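Local coordinates for protein aspartate aminotransferase (PDB 4H51) that probably catalyses the pyridoxal phosphate-dependent transfer of an amino group between L-aspartate and 2-oxoglutarate, working as a homodimer, at residues B[372-385]-B[405-417]. Residues are numbered along the deposited sequence; the frame is centred on the assembly and turned at random.
Sequences LSKAQCEYCQNHNI and MLAQTINDAVRNV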
loop_
_atom_site.group_PDB
_atom_site.type_symbol
_atom_site.label_atom_id
_atom_site.label_comp_id
_atom_site.label_asym_id
_atom_site.label_seq_id
_atom_site.Cartn_x
_atom_site.Cartn_y
_atom_site.Cartn_z
ATOM N N LEU B 372 16.700 -29.477 10.882
ATOM C CA LEU B 372 16.110 -30.729 10.460
ATOM C C LEU B 372 16.003 -30.823 8.923
ATOM O O LEU B 372 15.885 -29.791 8.228
ATOM C CB LEU B 372 14.731 -30.894 11.122
ATOM C CG LEU B 372 14.644 -30.905 12.668
ATOM C CD1 LEU B 372 13.171 -30.939 13.088
ATOM C CD2 LEU B 372 15.400 -32.082 13.289
ATOM N N SER B 373 16.016 -32.062 8.400
ATOM C CA SER B 373 15.836 -32.335 6.970
ATOM C C SER B 373 14.432 -31.987 6.532
ATOM O O SER B 373 13.531 -31.828 7.381
ATOM C CB SER B 373 16.027 -33.833 6.668
ATOM O OG SER B 373 14.754 -34.505 6.700
ATOM N N LYS B 374 14.210 -31.971 5.216
ATOM C CA LYS B 374 12.872 -31.741 4.665
ATOM C C LYS B 374 11.845 -32.769 5.195
ATOM O O LYS B 374 10.750 -32.396 5.649
ATOM C CB LYS B 374 12.878 -31.765 3.119
ATOM C CG LYS B 374 11.506 -31.535 2.460
ATOM C CD LYS B 374 11.609 -31.202 0.968
ATOM C CE LYS B 374 10.234 -30.994 0.333
ATOM N NZ LYS B 374 9.644 -32.242 -0.239
ATOM N N ALA B 375 12.199 -34.047 5.109
ATOM C CA ALA B 375 11.300 -35.122 5.538
ATOM C C ALA B 375 10.994 -35.024 7.049
ATOM O O ALA B 375 9.855 -35.226 7.462
ATOM C CB ALA B 375 11.881 -36.504 5.175
ATOM N N GLN B 376 12.014 -34.743 7.857
ATOM C CA GLN B 376 11.812 -34.454 9.282
ATOM C C GLN B 376 10.873 -33.288 9.588
ATOM O O GLN B 376 10.061 -33.370 10.535
ATOM C CB GLN B 376 13.145 -34.245 9.972
ATOM C CG GLN B 376 13.948 -35.515 9.995
ATOM C CD GLN B 376 15.377 -35.279 10.412
ATOM O OE1 GLN B 376 15.884 -34.160 10.326
ATOM N NE2 GLN B 376 16.045 -36.332 10.840
ATOM N N CYS B 377 10.970 -32.201 8.827
ATOM C CA CYS B 377 10.065 -31.083 9.036
ATOM C C CYS B 377 8.618 -31.458 8.630
ATOM O O CYS B 377 7.666 -31.142 9.332
ATOM C CB CYS B 377 10.541 -29.844 8.288
ATOM S SG CYS B 377 12.196 -29.264 8.786
ATOM N N GLU B 378 8.464 -32.151 7.497
ATOM C CA GLU B 378 7.152 -32.668 7.058
ATOM C C GLU B 378 6.515 -33.567 8.126
ATOM O O GLU B 378 5.315 -33.442 8.409
ATOM C CB GLU B 378 7.278 -33.415 5.691
ATOM C CG GLU B 378 7.145 -32.428 4.537
ATOM C CD GLU B 378 7.670 -32.933 3.202
ATOM O OE1 GLU B 378 8.253 -34.042 3.161
ATOM O OE2 GLU B 378 7.514 -32.181 2.214
ATOM N N TYR B 379 7.318 -34.449 8.711
ATOM C CA TYR B 379 6.903 -35.214 9.830
ATOM C C TYR B 379 6.252 -34.285 10.906
ATOM O O TYR B 379 5.048 -34.447 11.285
ATOM C CB TYR B 379 8.107 -35.973 10.423
ATOM C CG TYR B 379 7.702 -36.801 11.600
ATOM C CD1 TYR B 379 7.176 -38.090 11.427
ATOM C CD2 TYR B 379 7.802 -36.302 12.890
ATOM C CE1 TYR B 379 6.776 -38.857 12.516
ATOM C CE2 TYR B 379 7.406 -37.066 13.992
ATOM C CZ TYR B 379 6.879 -38.335 13.802
ATOM O OH TYR B 379 6.474 -39.085 14.895
ATOM N N CYS B 380 7.033 -33.288 11.346
ATOM C CA CYS B 380 6.641 -32.451 12.462
ATOM C C CYS B 380 5.280 -31.861 12.114
ATOM O O CYS B 380 4.354 -31.803 12.955
ATOM C CB CYS B 380 7.699 -31.344 12.708
ATOM S SG CYS B 380 9.265 -31.819 13.502
ATOM N N GLN B 381 5.140 -31.465 10.857
ATOM C CA GLN B 381 3.952 -30.780 10.382
ATOM C C GLN B 381 2.719 -31.684 10.496
ATOM O O GLN B 381 1.637 -31.233 10.884
ATOM C CB GLN B 381 4.122 -30.339 8.930
ATOM C CG GLN B 381 5.084 -29.193 8.740
ATOM C CD GLN B 381 5.455 -28.963 7.270
ATOM O OE1 GLN B 381 5.108 -29.783 6.397
ATOM N NE2 GLN B 381 6.175 -27.860 6.992
ATOM N N ASN B 382 2.914 -32.947 10.178
ATOM C CA ASN B 382 1.826 -33.916 10.172
ATOM C C ASN B 382 1.400 -34.278 11.580
ATOM O O ASN B 382 0.277 -34.753 11.775
ATOM C CB ASN B 382 2.237 -35.166 9.397
ATOM C CG ASN B 382 2.510 -34.888 7.937
ATOM O OD1 ASN B 382 2.017 -33.905 7.346
ATOM N ND2 ASN B 382 3.308 -35.749 7.341
ATOM N N HIS B 383 2.298 -34.041 12.549
ATOM C CA HIS B 383 2.015 -34.167 13.999
ATOM C C HIS B 383 1.681 -32.856 14.611
ATOM O O HIS B 383 1.835 -32.658 15.803
ATOM C CB HIS B 383 3.183 -34.811 14.710
ATOM C CG HIS B 383 3.424 -36.199 14.240
ATOM N ND1 HIS B 383 3.516 -36.498 12.926
ATOM C CD2 HIS B 383 3.525 -37.408 14.936
ATOM C CE1 HIS B 383 3.698 -37.826 12.788
ATOM N NE2 HIS B 383 3.705 -38.380 14.020
ATOM N N ASN B 384 1.172 -31.948 13.794
ATOM C CA ASN B 384 0.657 -30.707 14.307
ATOM C C ASN B 384 1.763 -29.885 15.031
ATOM O O ASN B 384 1.458 -29.055 15.836
ATOM C CB ASN B 384 -0.565 -30.996 15.216
ATOM C CG ASN B 384 -1.906 -30.987 14.469
ATOM O OD1 ASN B 384 -1.989 -30.818 13.232
ATOM N ND2 ASN B 384 -2.987 -31.136 15.247
ATOM N N ILE B 385 3.038 -30.093 14.691
ATOM C CA ILE B 385 4.108 -29.133 15.050
ATOM C C ILE B 385 4.484 -28.427 13.735
ATOM O O ILE B 385 5.269 -28.932 12.976
ATOM C CB ILE B 385 5.343 -29.820 15.700
ATOM C CG1 ILE B 385 4.986 -30.556 17.020
ATOM C CG2 ILE B 385 6.444 -28.798 15.991
ATOM C CD1 ILE B 385 4.117 -29.778 17.994
ATOM N N MET B 405 6.542 -29.659 23.689
ATOM C CA MET B 405 6.047 -30.479 22.585
ATOM C C MET B 405 6.939 -30.389 21.355
ATOM O O MET B 405 7.124 -31.387 20.665
ATOM C CB MET B 405 4.647 -30.083 22.165
ATOM C CG MET B 405 3.572 -30.509 23.146
ATOM S SD MET B 405 2.063 -29.553 22.964
ATOM C CE MET B 405 1.689 -29.893 21.227
ATOM N N LEU B 406 7.481 -29.205 21.096
ATOM C CA LEU B 406 8.416 -29.012 20.001
ATOM C C LEU B 406 9.695 -29.767 20.269
ATOM O O LEU B 406 10.168 -30.492 19.386
ATOM C CB LEU B 406 8.715 -27.528 19.765
ATOM C CG LEU B 406 9.882 -27.204 18.836
ATOM C CD1 LEU B 406 9.591 -27.736 17.429
ATOM C CD2 LEU B 406 10.165 -25.684 18.795
ATOM N N ALA B 407 10.266 -29.640 21.465
ATOM C CA ALA B 407 11.515 -30.368 21.761
ATOM C C ALA B 407 11.330 -31.890 21.671
ATOM O O ALA B 407 12.207 -32.614 21.168
ATOM C CB ALA B 407 12.084 -29.979 23.134
ATOM N N GLN B 408 10.183 -32.355 22.144
ATOM C CA GLN B 408 9.800 -33.754 22.032
ATOM C C GLN B 408 9.568 -34.261 20.599
ATOM O O GLN B 408 9.925 -35.394 20.290
ATOM C CB GLN B 408 8.565 -34.025 22.906
ATOM C CG GLN B 408 8.930 -33.991 24.387
ATOM C CD GLN B 408 7.762 -33.689 25.297
ATOM O OE1 GLN B 408 6.598 -33.780 24.882
ATOM N NE2 GLN B 408 8.066 -33.285 26.558
ATOM N N THR B 409 8.978 -33.438 19.731
ATOM C CA THR B 409 8.661 -33.875 18.365
ATOM C C THR B 409 9.907 -33.820 17.497
ATOM O O THR B 409 10.101 -34.696 16.611
ATOM C CB THR B 409 7.551 -33.050 17.734
ATOM O OG1 THR B 409 6.355 -33.206 18.512
ATOM C CG2 THR B 409 7.295 -33.493 16.298
ATOM N N ILE B 410 10.767 -32.837 17.782
ATOM C CA ILE B 410 12.134 -32.803 17.230
ATOM C C ILE B 410 12.866 -34.089 17.608
ATOM O O ILE B 410 13.523 -34.705 16.753
ATOM C CB ILE B 410 12.957 -31.588 17.737
ATOM C CG1 ILE B 410 12.478 -30.274 17.099
ATOM C CG2 ILE B 410 14.426 -31.746 17.420
ATOM C CD1 ILE B 410 13.061 -29.010 17.727
ATOM N N ASN B 411 12.785 -34.480 18.885
ATOM C CA ASN B 411 13.498 -35.671 19.384
ATOM C C ASN B 411 12.963 -36.917 18.698
ATOM O O ASN B 411 13.752 -37.742 18.286
ATOM C CB ASN B 411 13.434 -35.794 20.926
ATOM C CG ASN B 411 14.194 -37.004 21.471
ATOM O OD1 ASN B 411 15.426 -36.996 21.657
ATOM N ND2 ASN B 411 13.442 -38.022 21.802
ATOM N N ASP B 412 11.644 -37.027 18.527
ATOM C CA ASP B 412 11.031 -38.125 17.731
ATOM C C ASP B 412 11.465 -38.100 16.243
ATOM O O ASP B 412 11.663 -39.153 15.625
ATOM C CB ASP B 412 9.496 -38.028 17.727
ATOM C CG ASP B 412 8.844 -38.436 19.043
ATOM O OD1 ASP B 412 9.533 -38.828 20.028
ATOM O OD2 ASP B 412 7.586 -38.342 19.065
ATOM N N ALA B 413 11.557 -36.906 15.648
ATOM C CA ALA B 413 11.853 -36.779 14.233
ATOM C C ALA B 413 13.312 -37.136 13.938
ATOM O O ALA B 413 13.598 -37.844 12.958
ATOM C CB ALA B 413 11.535 -35.376 13.726
ATOM N N VAL B 414 14.228 -36.678 14.787
ATOM C CA VAL B 414 15.646 -36.978 14.640
ATOM C C VAL B 414 15.862 -38.488 14.751
ATOM O O VAL B 414 16.526 -39.094 13.902
ATOM C CB VAL B 414 16.483 -36.206 15.684
ATOM C CG1 VAL B 414 17.937 -36.633 15.722
ATOM C CG2 VAL B 414 16.424 -34.706 15.403
ATOM N N ARG B 415 15.286 -39.095 15.792
ATOM C CA ARG B 415 15.466 -40.525 16.048
ATOM C C ARG B 415 14.810 -41.451 15.038
ATOM O O ARG B 415 15.352 -42.506 14.742
ATOM C CB ARG B 415 14.919 -40.867 17.441
ATOM C CG ARG B 415 15.760 -40.275 18.544
ATOM C CD ARG B 415 15.118 -40.401 19.916
ATOM N NE ARG B 415 15.976 -39.770 20.920
ATOM C CZ ARG B 415 16.994 -40.362 21.527
ATOM N NH1 ARG B 415 17.287 -41.626 21.259
ATOM N NH2 ARG B 415 17.716 -39.698 22.420
ATOM N N ASN B 416 13.631 -41.082 14.553
ATOM C CA ASN B 416 12.767 -42.001 13.798
ATOM C C ASN B 416 12.602 -41.706 12.307
ATOM O O ASN B 416 12.040 -42.538 11.582
ATOM C CB ASN B 416 11.373 -42.044 14.444
ATOM C CG ASN B 416 11.418 -42.331 15.944
ATOM O OD1 ASN B 416 12.335 -43.013 16.460
ATOM N ND2 ASN B 416 10.422 -41.806 16.659
ATOM N N VAL B 417 13.057 -40.527 11.863
ATOM C CA VAL B 417 13.008 -40.113 10.451
ATOM C C VAL B 417 14.373 -39.598 9.943
ATOM O O VAL B 417 15.409 -39.754 10.594
ATOM C CB VAL B 417 11.982 -38.979 10.202
ATOM C CG1 VAL B 417 11.721 -38.839 8.710
ATOM C CG2 VAL B 417 10.684 -39.215 10.962
#
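Two helices of the small domain, 374-382 and 400-416, cross obliquely in broadly opposed directions along a seam where Tyr379 meets Ala413 and Val417. The axes of 374-382 and 405-416 approach to 9.4 Å, their N-to-C directions 135° apart. CG of Tyr379 is anti to the backbone N (chi1 -180°), which carries the ring out along the C-terminal part of 405-417, from Thr409 to Val417: CD2 rests 3.9 Å from Ala413 CB, and Val417 CG2 makes an off-centre CH-pi contact 4.2 Å from the ring centroid. Thr409 CG2 comes to the ring's edge and also meets Cys380 SG at 3.8 Å. With only a methyl on Ala413, the backbones come close, the CA atoms of Gln376 and Ala413 being 5.5 Å apart.

In the class I aminotransferase fold this domain sits beside the large cofactor-binding domain, and helix 320-350 also touches Leu406 and Ile410. Helix 374-382 opens with a capping box of Ser373 and Gln376, whose amide NE2 also reaches Val417 O in a weak 3.5 Å bond. Leu372 CD2 packs against Val414 CG2 at 3.5 Å. A Schellman motif with Asn384 at C-prime turns the chain into Ile385, whose CG1 lies against Thr409 OG1 at 3.3 Å, the two side chains running in opposite directions, and whose CG2 meets Leu406 CD1. Thr409 OG1 donates back to Met405 O.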